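Local atomic coordinates of cell wall surface anchor family protein (Streptococcus agalactiae serogroup V, PDB entry 3TW0), a protein that forms the adhesive tip of the pilus on the bacterial surface and, through a metal-binding von Willebrand factor type A domain, probably mediates attachment to host tissue. Residues 232-237 against 274-279. The protein carries 2 engineered substitutions. Residues are numbered along the deposited sequence; the frame is centred on the assembly and turned at random.
Sequences KLFSDR and LYWRDY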
loop_
_atom_site.group_PDB
_atom_site.type_symbol
_atom_site.label_atom_id
_atom_site.label_comp_id
_atom_site.label_asym_id
_atom_site.label_seq_id
_atom_site.Cartn_x
_atom_site.Cartn_y
_atom_site.Cartn_z
ATOM N N LYS A 232 7.984 -6.049 4.877
ATOM C CA LYS A 232 9.428 -5.824 4.875
ATOM C C LYS A 232 10.015 -5.713 3.481
ATOM O O LYS A 232 9.507 -6.314 2.552
ATOM C CB LYS A 232 10.155 -6.957 5.632
ATOM C CG LYS A 232 9.997 -6.892 7.168
ATOM C CD LYS A 232 10.842 -7.980 7.888
ATOM C CE LYS A 232 10.081 -9.307 8.106
ATOM N NZ LYS A 232 9.763 -10.064 6.827
ATOM N N LEU A 233 11.081 -4.930 3.343
ATOM C CA LEU A 233 11.942 -5.018 2.180
ATOM C C LEU A 233 13.064 -5.970 2.555
ATOM O O LEU A 233 13.432 -6.051 3.743
ATOM C CB LEU A 233 12.489 -3.640 1.826
ATOM C CG LEU A 233 11.442 -2.688 1.228
ATOM C CD1 LEU A 233 11.840 -1.233 1.399
ATOM C CD2 LEU A 233 11.132 -3.020 -0.273
ATOM N N PHE A 234 13.633 -6.659 1.572
ATOM C CA PHE A 234 14.516 -7.805 1.875
ATOM C C PHE A 234 15.983 -7.431 1.840
ATOM O O PHE A 234 16.452 -6.824 0.886
ATOM C CB PHE A 234 14.212 -9.008 0.949
ATOM C CG PHE A 234 12.781 -9.466 1.018
ATOM C CD1 PHE A 234 12.250 -9.954 2.205
ATOM C CD2 PHE A 234 11.947 -9.377 -0.086
ATOM C CE1 PHE A 234 10.900 -10.376 2.277
ATOM C CE2 PHE A 234 10.602 -9.804 -0.031
ATOM C CZ PHE A 234 10.087 -10.295 1.146
ATOM N N SER A 235 16.699 -7.785 2.908
ATOM C CA SER A 235 18.154 -7.600 2.922
ATOM C C SER A 235 18.863 -8.719 2.151
ATOM O O SER A 235 19.883 -8.480 1.497
ATOM C CB SER A 235 18.708 -7.440 4.351
ATOM O OG SER A 235 18.183 -8.444 5.210
ATOM N N ASP A 236 18.303 -9.918 2.220
ATOM C CA ASP A 236 18.810 -11.057 1.463
ATOM C C ASP A 236 18.019 -11.046 0.147
ATOM O O ASP A 236 16.797 -11.182 0.130
ATOM C CB ASP A 236 18.616 -12.354 2.274
ATOM C CG ASP A 236 19.140 -13.630 1.559
ATOM O OD1 ASP A 236 19.615 -13.599 0.383
ATOM O OD2 ASP A 236 19.084 -14.693 2.217
ATOM N N ARG A 237 18.710 -10.843 -0.956
ATOM C CA ARG A 237 18.035 -10.675 -2.244
ATOM C C ARG A 237 17.712 -12.004 -2.939
ATOM O O ARG A 237 16.983 -12.018 -3.953
ATOM C CB ARG A 237 18.898 -9.813 -3.152
ATOM C CG ARG A 237 19.214 -8.485 -2.551
ATOM C CD ARG A 237 20.398 -7.867 -3.191
ATOM N NE ARG A 237 20.594 -6.501 -2.725
ATOM C CZ ARG A 237 21.590 -5.710 -3.109
ATOM N NH1 ARG A 237 22.484 -6.136 -3.980
ATOM N NH2 ARG A 237 21.669 -4.468 -2.636
ATOM N N LEU A 274 17.150 -17.706 -8.637
ATOM C CA LEU A 274 16.092 -16.714 -8.443
ATOM C C LEU A 274 16.402 -15.690 -7.344
ATOM O O LEU A 274 16.900 -16.041 -6.262
ATOM C CB LEU A 274 14.761 -17.420 -8.158
ATOM C CG LEU A 274 14.319 -18.383 -9.284
ATOM C CD1 LEU A 274 13.097 -19.110 -8.870
ATOM C CD2 LEU A 274 14.093 -17.666 -10.643
ATOM N N TYR A 275 16.119 -14.425 -7.663
ATOM C CA TYR A 275 16.254 -13.294 -6.759
ATOM C C TYR A 275 14.923 -12.555 -6.748
ATOM O O TYR A 275 14.165 -12.557 -7.747
ATOM C CB TYR A 275 17.357 -12.317 -7.249
ATOM C CG TYR A 275 18.745 -12.925 -7.314
ATOM C CD1 TYR A 275 19.061 -13.869 -8.281
ATOM C CD2 TYR A 275 19.729 -12.560 -6.405
ATOM C CE1 TYR A 275 20.302 -14.453 -8.335
ATOM C CE2 TYR A 275 21.006 -13.140 -6.461
ATOM C CZ TYR A 275 21.269 -14.079 -7.435
ATOM O OH TYR A 275 22.488 -14.667 -7.517
ATOM N N TRP A 276 14.631 -11.915 -5.619
ATOM C CA TRP A 276 13.516 -11.004 -5.541
ATOM C C TRP A 276 13.819 -9.890 -6.543
ATOM O O TRP A 276 14.980 -9.517 -6.719
ATOM C CB TRP A 276 13.452 -10.423 -4.135
ATOM C CG TRP A 276 13.260 -11.464 -3.066
ATOM C CD1 TRP A 276 14.130 -11.803 -2.079
ATOM C CD2 TRP A 276 12.110 -12.289 -2.888
ATOM N NE1 TRP A 276 13.597 -12.795 -1.292
ATOM C CE2 TRP A 276 12.353 -13.109 -1.771
ATOM C CE3 TRP A 276 10.891 -12.415 -3.572
ATOM C CZ2 TRP A 276 11.418 -14.037 -1.310
ATOM C CZ3 TRP A 276 9.969 -13.337 -3.116
ATOM C CH2 TRP A 276 10.236 -14.130 -1.990
ATOM N N ARG A 277 12.800 -9.375 -7.219
ATOM C CA ARG A 277 13.011 -8.219 -8.095
ATOM C C ARG A 277 13.433 -7.043 -7.196
ATOM O O ARG A 277 13.031 -6.990 -6.011
ATOM C CB ARG A 277 11.739 -7.908 -8.871
ATOM C CG ARG A 277 11.324 -8.999 -9.825
ATOM C CD ARG A 277 10.129 -8.566 -10.683
ATOM N NE ARG A 277 10.537 -7.538 -11.613
ATOM C CZ ARG A 277 9.799 -7.023 -12.593
ATOM N NH1 ARG A 277 8.568 -7.435 -12.836
ATOM N NH2 ARG A 277 10.320 -6.085 -13.355
ATOM N N ASP A 278 14.262 -6.143 -7.731
ATOM C CA ASP A 278 14.967 -5.154 -6.911
ATOM C C ASP A 278 14.089 -4.095 -6.224
ATOM O O ASP A 278 14.543 -3.409 -5.292
ATOM C CB ASP A 278 16.166 -4.529 -7.645
ATOM C CG ASP A 278 15.763 -3.644 -8.831
ATOM O OD1 ASP A 278 14.717 -2.978 -8.797
ATOM O OD2 ASP A 278 16.533 -3.604 -9.802
ATOM N N TYR A 279 12.828 -4.002 -6.640
ATOM C CA TYR A 279 11.874 -3.175 -5.934
ATOM C C TYR A 279 11.422 -3.818 -4.601
ATOM O O TYR A 279 10.765 -3.177 -3.801
ATOM C CB TYR A 279 10.682 -2.767 -6.819
ATOM C CG TYR A 279 9.931 -3.892 -7.483
ATOM C CD1 TYR A 279 9.913 -4.013 -8.878
ATOM C CD2 TYR A 279 9.215 -4.812 -6.735
ATOM C CE1 TYR A 279 9.207 -5.045 -9.498
ATOM C CE2 TYR A 279 8.516 -5.821 -7.335
ATOM C CZ TYR A 279 8.512 -5.934 -8.728
ATOM O OH TYR A 279 7.803 -6.971 -9.314
#
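Phe234 lays its ring over one face of the Trp276 indole in a face-to-face stack, the planes inclined by 24° and the phenyl centroid 4.4 Å from that of the five-membered ring. The side chains cross obliquely, and the closest approach is made by one flank of the phenyl: CD2 of Phe234 comes within 3.8 Å of Trp276 CD1, while CE2 sits over the middle of the indole. In Trp276, CB points toward the loop and CG lies anti to its own carbonyl carbon (chi1 -60°). There the carbonyl O of Asp236 meets the indole edge in its plane, 3.5 Å from Trp276 CD1. One backbone bond ties the two segments together beside this stack: Trp276 N donates to Arg237 O over 2.9 Å, with an N-H...O angle of 149°. The same oxygen receives a CA-H...O contact from Tyr275, whose CA is 3.2 Å from Arg237 O. The guanidinium of Arg237 takes no part here, and its NH2 bonds to the carbonyl O of Lys290. At the other end, Leu233 CD2 touches the carbonyl O of Tyr279 at 3.6 Å. This is surface packing away from the metal site: it joins the irregular loop between helix 220-223 and strand 249-251 to strand 271-276 and the 3-10 turn that follows it, the strand pairing antiparallel with strands 70-78 and 249-251.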